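Local coordinates for peptidase S15/CocE/NonD (Thaumarchaeota archaeon SCGC AB-539-E09, PDB 4PF1), which is a serine aminopeptidase of the alpha/beta hydrolase fold, probably removing residues from the amino-terminal ends of peptides, at residues R154-L168 and A177-D189. Residues are numbered along the deposited sequence; the frame is centred on the assembly and turned at random.
Sequences RVAAIGGSYEGYTTL and ALKAVVPFASMVD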
ATOM      1  N   ARG A 154     -43.365  -5.798  19.137  1.00 18.26           N
ATOM      2  CA  ARG A 154     -43.286  -5.160  17.816  1.00 17.84           C
ATOM      3  C   ARG A 154     -42.043  -5.651  17.068  1.00 21.14           C
ATOM      4  O   ARG A 154     -40.977  -5.789  17.671  1.00 19.77           O
ATOM      5  CB  ARG A 154     -43.280  -3.629  17.943  1.00 16.69           C
ATOM      6  CG  ARG A 154     -44.534  -3.061  18.600  1.00 22.00           C
ATOM      7  CD  ARG A 154     -44.567  -1.557  18.479  1.00 27.89           C
ATOM      8  NE  ARG A 154     -45.617  -0.962  19.301  1.00 34.87           N
ATOM      9  CZ  ARG A 154     -45.872   0.341  19.351  1.00 47.50           C
ATOM     10  NH1 ARG A 154     -45.162   1.193  18.620  1.00 32.94           N
ATOM     11  NH2 ARG A 154     -46.841   0.803  20.129  1.00 35.78           N
ATOM     12  N   VAL A 155     -42.196  -5.963  15.765  1.00 18.20           N
ATOM     13  CA  VAL A 155     -41.118  -6.521  14.941  1.00 17.54           C
ATOM     14  C   VAL A 155     -40.966  -5.730  13.634  1.00 21.36           C
ATOM     15  O   VAL A 155     -41.956  -5.270  13.061  1.00 21.07           O
ATOM     16  CB  VAL A 155     -41.369  -8.043  14.646  1.00 21.82           C
ATOM     17  CG1 VAL A 155     -40.282  -8.636  13.743  1.00 21.09           C
ATOM     18  CG2 VAL A 155     -41.487  -8.853  15.935  1.00 21.91           C
ATOM     19  N   ALA A 156     -39.715  -5.597  13.161  1.00 16.99           N
ATOM     20  CA  ALA A 156     -39.383  -5.016  11.866  1.00 16.21           C
ATOM     21  C   ALA A 156     -38.448  -5.955  11.129  1.00 18.94           C
ATOM     22  O   ALA A 156     -37.626  -6.616  11.763  1.00 17.87           O
ATOM     23  CB  ALA A 156     -38.738  -3.654  12.037  1.00 16.87           C
ATOM     24  N   ALA A 157     -38.594  -6.052   9.803  1.00 15.30           N
ATOM     25  CA  ALA A 157     -37.733  -6.905   8.992  1.00 14.83           C
ATOM     26  C   ALA A 157     -36.830  -6.056   8.109  1.00 18.77           C
ATOM     27  O   ALA A 157     -37.312  -5.155   7.420  1.00 18.59           O
ATOM     28  CB  ALA A 157     -38.570  -7.852   8.145  1.00 15.93           C
ATOM     29  N   ILE A 158     -35.507  -6.286   8.190  1.00 14.64           N
ATOM     30  CA  ILE A 158     -34.520  -5.552   7.395  1.00 14.19           C
ATOM     31  C   ILE A 158     -33.531  -6.550   6.765  1.00 17.77           C
ATOM     32  O   ILE A 158     -33.408  -7.685   7.243  1.00 17.61           O
ATOM     33  CB  ILE A 158     -33.790  -4.429   8.219  1.00 17.12           C
ATOM     34  CG1 ILE A 158     -32.663  -4.996   9.121  1.00 17.07           C
ATOM     35  CG2 ILE A 158     -34.788  -3.555   9.014  1.00 18.23           C
ATOM     36  CD1 ILE A 158     -31.692  -3.934   9.709  1.00 20.94           C
ATOM     37  N   GLY A 159     -32.858  -6.126   5.699  1.00 13.10           N
ATOM     38  CA  GLY A 159     -31.898  -6.967   4.995  1.00 12.55           C
ATOM     39  C   GLY A 159     -31.679  -6.568   3.554  1.00 15.64           C
ATOM     40  O   GLY A 159     -32.524  -5.903   2.952  1.00 14.28           O
ATOM     41  N   GLY A 160     -30.542  -6.986   3.006  1.00 12.99           N
ATOM     42  CA  GLY A 160     -30.168  -6.700   1.627  1.00 13.04           C
ATOM     43  C   GLY A 160     -30.038  -7.930   0.753  1.00 17.98           C
ATOM     44  O   GLY A 160     -29.760  -9.024   1.255  1.00 17.33           O
ATOM     45  N   SER A 161     -30.217  -7.748  -0.579  1.00 15.54           N
ATOM     46  CA  SER A 161     -30.106  -8.803  -1.602  1.00 15.71           C
ATOM     47  C   SER A 161     -31.141  -9.928  -1.352  1.00 19.06           C
ATOM     48  O   SER A 161     -32.343  -9.648  -1.379  1.00 18.93           O
ATOM     49  CB  SER A 161     -28.680  -9.350  -1.649  1.00 19.43           C
ATOM     50  OG  SER A 161     -28.402  -9.975  -2.888  1.00 30.59           O
ATOM     51  N   TYR A 162     -30.681 -11.182  -1.088  1.00 14.88           N
ATOM     52  CA  TYR A 162     -31.562 -12.315  -0.762  1.00 14.58           C
ATOM     53  C   TYR A 162     -32.305 -12.026   0.547  1.00 18.42           C
ATOM     54  O   TYR A 162     -33.489 -12.338   0.666  1.00 18.95           O
ATOM     55  CB  TYR A 162     -30.748 -13.616  -0.644  1.00 15.25           C
ATOM     56  CG  TYR A 162     -31.536 -14.892  -0.876  1.00 16.26           C
ATOM     57  CD1 TYR A 162     -32.495 -15.320   0.042  1.00 18.36           C
ATOM     58  CD2 TYR A 162     -31.234 -15.736  -1.940  1.00 16.34           C
ATOM     59  CE1 TYR A 162     -33.182 -16.523  -0.135  1.00 18.31           C
ATOM     60  CE2 TYR A 162     -31.915 -16.939  -2.127  1.00 17.13           C
ATOM     61  CZ  TYR A 162     -32.878 -17.335  -1.214  1.00 23.16           C
ATOM     62  OH  TYR A 162     -33.542 -18.527  -1.389  1.00 22.37           O
ATOM     63  N   GLU A 163     -31.613 -11.383   1.512  1.00 14.16           N
ATOM     64  CA  GLU A 163     -32.205 -10.977   2.791  1.00 13.81           C
ATOM     65  C   GLU A 163     -33.222  -9.847   2.570  1.00 17.20           C
ATOM     66  O   GLU A 163     -34.117  -9.660   3.386  1.00 17.02           O
ATOM     67  CB  GLU A 163     -31.119 -10.552   3.790  1.00 14.69           C
ATOM     68  CG  GLU A 163     -30.183 -11.690   4.175  1.00 20.92           C
ATOM     69  CD  GLU A 163     -28.971 -11.308   5.003  1.00 32.00           C
ATOM     70  OE1 GLU A 163     -28.823 -10.114   5.345  1.00 20.56           O
ATOM     71  OE2 GLU A 163     -28.163 -12.212   5.310  1.00 26.92           O
ATOM     72  N   GLY A 164     -33.077  -9.128   1.456  1.00 14.00           N
ATOM     73  CA  GLY A 164     -34.012  -8.094   1.033  1.00 13.95           C
ATOM     74  C   GLY A 164     -35.248  -8.721   0.424  1.00 17.63           C
ATOM     75  O   GLY A 164     -36.360  -8.235   0.630  1.00 17.41           O
ATOM     76  N   TYR A 165     -35.052  -9.833  -0.317  1.00 14.42           N
ATOM     77  CA  TYR A 165     -36.126 -10.628  -0.918  1.00 14.69           C
ATOM     78  C   TYR A 165     -36.985 -11.241   0.194  1.00 17.49           C
ATOM     79  O   TYR A 165     -38.210 -11.192   0.108  1.00 17.18           O
ATOM     80  CB  TYR A 165     -35.537 -11.722  -1.844  1.00 16.19           C
ATOM     81  CG  TYR A 165     -36.511 -12.815  -2.236  1.00 19.53           C
ATOM     82  CD1 TYR A 165     -37.355 -12.664  -3.331  1.00 22.25           C
ATOM     83  CD2 TYR A 165     -36.554 -14.021  -1.540  1.00 20.36           C
ATOM     84  CE1 TYR A 165     -38.249 -13.669  -3.700  1.00 23.76           C
ATOM     85  CE2 TYR A 165     -37.457 -15.026  -1.891  1.00 21.73           C
ATOM     86  CZ  TYR A 165     -38.293 -14.850  -2.981  1.00 30.27           C
ATOM     87  OH  TYR A 165     -39.163 -15.843  -3.359  1.00 33.18           O
ATOM     88  N   THR A 166     -36.341 -11.790   1.252  1.00 13.54           N
ATOM     89  CA  THR A 166     -37.068 -12.390   2.380  1.00 13.71           C
ATOM     90  C   THR A 166     -37.813 -11.306   3.166  1.00 18.31           C
ATOM     91  O   THR A 166     -38.905 -11.571   3.655  1.00 18.31           O
ATOM     92  CB  THR A 166     -36.148 -13.219   3.284  1.00 17.58           C
ATOM     93  OG1 THR A 166     -35.142 -12.382   3.842  1.00 17.92           O
ATOM     94  CG2 THR A 166     -35.519 -14.404   2.558  1.00 13.20           C
ATOM     95  N   THR A 167     -37.243 -10.072   3.235  1.00 14.95           N
ATOM     96  CA  THR A 167     -37.860  -8.908   3.890  1.00 14.62           C
ATOM     97  C   THR A 167     -39.182  -8.556   3.171  1.00 17.80           C
ATOM     98  O   THR A 167     -40.188  -8.291   3.832  1.00 17.72           O
ATOM     99  CB  THR A 167     -36.863  -7.722   3.909  1.00 23.52           C
ATOM    100  OG1 THR A 167     -35.772  -8.035   4.777  1.00 21.94           O
ATOM    101  CG2 THR A 167     -37.504  -6.409   4.347  1.00 22.19           C
ATOM    102  N   LEU A 168     -39.176  -8.581   1.821  1.00 13.31           N
ATOM    103  CA  LEU A 168     -40.369  -8.311   1.013  1.00 12.87           C
ATOM    104  C   LEU A 168     -41.448  -9.371   1.250  1.00 15.92           C
ATOM    105  O   LEU A 168     -42.637  -9.043   1.275  1.00 13.93           O
ATOM    106  CB  LEU A 168     -40.022  -8.256  -0.484  1.00 12.65           C
ATOM    107  CG  LEU A 168     -39.129  -7.107  -0.953  1.00 16.85           C
ATOM    108  CD1 LEU A 168     -38.660  -7.347  -2.372  1.00 16.87           C
ATOM    109  CD2 LEU A 168     -39.846  -5.758  -0.848  1.00 18.79           C
ATOM    110  N   ALA A 177     -47.800  -8.214  14.404  1.00 19.82           N
ATOM    111  CA  ALA A 177     -46.655  -7.668  15.141  1.00 19.47           C
ATOM    112  C   ALA A 177     -45.626  -6.983  14.208  1.00 22.51           C
ATOM    113  O   ALA A 177     -44.815  -6.193  14.690  1.00 22.14           O
ATOM    114  CB  ALA A 177     -45.982  -8.761  15.952  1.00 20.19           C
ATOM    115  N   LEU A 178     -45.659  -7.278  12.881  1.00 18.74           N
ATOM    116  CA  LEU A 178     -44.756  -6.636  11.915  1.00 17.41           C
ATOM    117  C   LEU A 178     -45.213  -5.187  11.690  1.00 20.54           C
ATOM    118  O   LEU A 178     -46.325  -4.955  11.195  1.00 20.48           O
ATOM    119  CB  LEU A 178     -44.678  -7.419  10.588  1.00 17.09           C
ATOM    120  CG  LEU A 178     -43.686  -6.861   9.549  1.00 20.46           C
ATOM    121  CD1 LEU A 178     -42.247  -7.229   9.900  1.00 19.39           C
ATOM    122  CD2 LEU A 178     -44.029  -7.338   8.161  1.00 23.32           C
ATOM    123  N   LYS A 179     -44.361  -4.218  12.088  1.00 15.97           N
ATOM    124  CA  LYS A 179     -44.691  -2.794  12.071  1.00 15.59           C
ATOM    125  C   LYS A 179     -44.011  -2.005  10.948  1.00 20.12           C
ATOM    126  O   LYS A 179     -44.486  -0.920  10.625  1.00 19.64           O
ATOM    127  CB  LYS A 179     -44.354  -2.146  13.434  1.00 17.65           C
ATOM    128  CG  LYS A 179     -45.036  -2.807  14.647  1.00 23.71           C
ATOM    129  CD  LYS A 179     -46.579  -2.745  14.591  1.00 27.96           C
ATOM    130  CE  LYS A 179     -47.213  -3.617  15.649  1.00 32.78           C
ATOM    131  NZ  LYS A 179     -48.694  -3.629  15.545  1.00 38.24           N
ATOM    132  N   ALA A 180     -42.892  -2.515  10.381  1.00 17.05           N
ATOM    133  CA  ALA A 180     -42.149  -1.833   9.304  1.00 16.72           C
ATOM    134  C   ALA A 180     -41.157  -2.769   8.620  1.00 20.07           C
ATOM    135  O   ALA A 180     -40.753  -3.770   9.210  1.00 19.77           O
ATOM    136  CB  ALA A 180     -41.404  -0.623   9.864  1.00 17.35           C
ATOM    137  N   VAL A 181     -40.739  -2.427   7.383  1.00 16.62           N
ATOM    138  CA  VAL A 181     -39.729  -3.188   6.633  1.00 15.99           C
ATOM    139  C   VAL A 181     -38.718  -2.235   5.969  1.00 19.62           C
ATOM    140  O   VAL A 181     -39.088  -1.144   5.528  1.00 19.48           O
ATOM    141  CB  VAL A 181     -40.316  -4.188   5.589  1.00 19.74           C
ATOM    142  CG1 VAL A 181     -40.923  -5.417   6.261  1.00 19.64           C
ATOM    143  CG2 VAL A 181     -41.316  -3.513   4.656  1.00 19.90           C
ATOM    144  N   VAL A 182     -37.438  -2.655   5.906  1.00 15.52           N
ATOM    145  CA  VAL A 182     -36.376  -1.892   5.248  1.00 14.86           C
ATOM    146  C   VAL A 182     -35.637  -2.832   4.249  1.00 18.38           C
ATOM    147  O   VAL A 182     -34.565  -3.363   4.570  1.00 18.09           O
ATOM    148  CB  VAL A 182     -35.397  -1.189   6.243  1.00 18.51           C
ATOM    149  CG1 VAL A 182     -34.397  -0.306   5.498  1.00 18.05           C
ATOM    150  CG2 VAL A 182     -36.150  -0.365   7.287  1.00 18.73           C
ATOM    151  N   PRO A 183     -36.207  -3.076   3.043  1.00 14.28           N
ATOM    152  CA  PRO A 183     -35.509  -3.947   2.085  1.00 13.37           C
ATOM    153  C   PRO A 183     -34.397  -3.200   1.322  1.00 15.55           C
ATOM    154  O   PRO A 183     -34.663  -2.214   0.628  1.00 14.84           O
ATOM    155  CB  PRO A 183     -36.632  -4.428   1.160  1.00 15.31           C
ATOM    156  CG  PRO A 183     -37.688  -3.375   1.240  1.00 20.09           C
ATOM    157  CD  PRO A 183     -37.480  -2.563   2.490  1.00 15.91           C
ATOM    158  N   PHE A 184     -33.139  -3.647   1.501  1.00 11.48           N
ATOM    159  CA  PHE A 184     -31.965  -3.096   0.811  1.00 11.09           C
ATOM    160  C   PHE A 184     -31.666  -3.901  -0.436  1.00 16.28           C
ATOM    161  O   PHE A 184     -31.770  -5.128  -0.403  1.00 16.08           O
ATOM    162  CB  PHE A 184     -30.717  -3.128   1.716  1.00 12.62           C
ATOM    163  CG  PHE A 184     -30.679  -2.225   2.923  1.00 14.07           C
ATOM    164  CD1 PHE A 184     -31.225  -2.637   4.135  1.00 17.00           C
ATOM    165  CD2 PHE A 184     -29.958  -1.038   2.898  1.00 16.22           C
ATOM    166  CE1 PHE A 184     -31.116  -1.839   5.279  1.00 17.94           C
ATOM    167  CE2 PHE A 184     -29.860  -0.234   4.039  1.00 18.93           C
ATOM    168  CZ  PHE A 184     -30.436  -0.643   5.222  1.00 17.03           C
ATOM    169  N   ALA A 185     -31.287  -3.226  -1.536  1.00 14.54           N
ATOM    170  CA  ALA A 185     -30.843  -3.841  -2.803  1.00 14.82           C
ATOM    171  C   ALA A 185     -31.454  -5.249  -3.039  1.00 19.06           C
ATOM    172  O   ALA A 185     -30.722  -6.207  -3.290  1.00 17.94           O
ATOM    173  CB  ALA A 185     -29.326  -3.936  -2.798  1.00 15.16           C
ATOM    174  N   SER A 186     -32.789  -5.357  -2.940  1.00 16.17           N
ATOM    175  CA  SER A 186     -33.522  -6.621  -3.004  1.00 16.34           C
ATOM    176  C   SER A 186     -33.475  -7.317  -4.359  1.00 19.51           C
ATOM    177  O   SER A 186     -33.391  -6.665  -5.405  1.00 18.73           O
ATOM    178  CB  SER A 186     -34.981  -6.400  -2.621  1.00 20.53           C
ATOM    179  OG  SER A 186     -35.090  -5.912  -1.294  1.00 30.79           O
ATOM    180  N   MET A 187     -33.576  -8.662  -4.326  1.00 15.70           N
ATOM    181  CA  MET A 187     -33.708  -9.497  -5.514  1.00 15.12           C
ATOM    182  C   MET A 187     -35.172  -9.407  -5.937  1.00 19.28           C
ATOM    183  O   MET A 187     -36.050  -9.826  -5.176  1.00 19.75           O
ATOM    184  CB  MET A 187     -33.293 -10.954  -5.209  1.00 17.19           C
ATOM    185  CG  MET A 187     -31.827 -11.112  -4.819  1.00 19.84           C
ATOM    186  SD  MET A 187     -31.386 -12.802  -4.312  1.00 23.09           S
ATOM    187  CE  MET A 187     -31.522 -13.642  -5.847  1.00 20.03           C
ATOM    188  N   VAL A 188     -35.454  -8.753  -7.072  1.00 15.14           N
ATOM    189  CA  VAL A 188     -36.839  -8.518  -7.508  1.00 15.01           C
ATOM    190  C   VAL A 188     -37.132  -9.275  -8.805  1.00 18.76           C
ATOM    191  O   VAL A 188     -38.105 -10.028  -8.863  1.00 18.71           O
ATOM    192  CB  VAL A 188     -37.130  -6.997  -7.623  1.00 18.46           C
ATOM    193  CG1 VAL A 188     -38.446  -6.715  -8.345  1.00 18.61           C
ATOM    194  CG2 VAL A 188     -37.120  -6.343  -6.246  1.00 18.21           C
ATOM    195  N   ASP A 189     -36.312  -9.068  -9.841  1.00 14.77           N
ATOM    196  CA  ASP A 189     -36.487  -9.779 -11.097  1.00 14.75           C
ATOM    197  C   ASP A 189     -35.133 -10.254 -11.598  1.00 18.84           C
ATOM    198  O   ASP A 189     -34.365  -9.474 -12.172  1.00 18.21           O
ATOM    199  CB  ASP A 189     -37.215  -8.915 -12.144  1.00 16.25           C
ATOM    200  CG  ASP A 189     -37.898  -9.720 -13.240  1.00 21.90           C
ATOM    201  OD1 ASP A 189     -37.297 -10.713 -13.714  1.00 22.42           O
ATOM    202  OD2 ASP A 189     -38.994  -9.315 -13.674  1.00 22.88           O
TER
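Val155 and Leu178 open a parallel pairing in which strand 154-160 runs within 5° of strand 178-184. Backbone bonds alternate across it: Lys179 N to Val155 O (2.8 Å), Val182 N to Ala157 O and Phe184 N to Gly159 O, with Val155 and Ala157 donating in return to Ala177 and Ala180. Beyond the strands, Ser161 N reaches Phe184 O at 3.1 Å, tying the turn to the neighbouring strand.

Apolar packing differs on the two faces. Ile158 and Val182 lie side by side, CG2 of the former 3.7 Å from CB of the latter, a compact branched pair; on the same face Ala156 and Phe184 meet helix 347-365. On the other face helix 162-168 covers the sheet. Thr167 turns its hydroxyl back to Glu163 O and, with CG2 anti to the backbone N, lays this methyl on Val181 and Pro183; Leu168 crosses Pro183 at about a right angle, CD2 on CG. Gly164, lacking a side chain, sits with its CA 4.0 Å from Phe184 O, so helix and strand approach closely.

Met187, with SD anti to CA (chi2 175°), sets SD 3.8 Å from Tyr162 CD2, an oblique Met-aromatic contact.

Strand 154-160, helix 162-168 and strand 178-184 form a right-handed beta-alpha-beta crossover. Ser161, at its strained first turn (phi 61°), fits the nucleophile elbow of alpha/beta hydrolases, probably in a triad with His328 and Asp295.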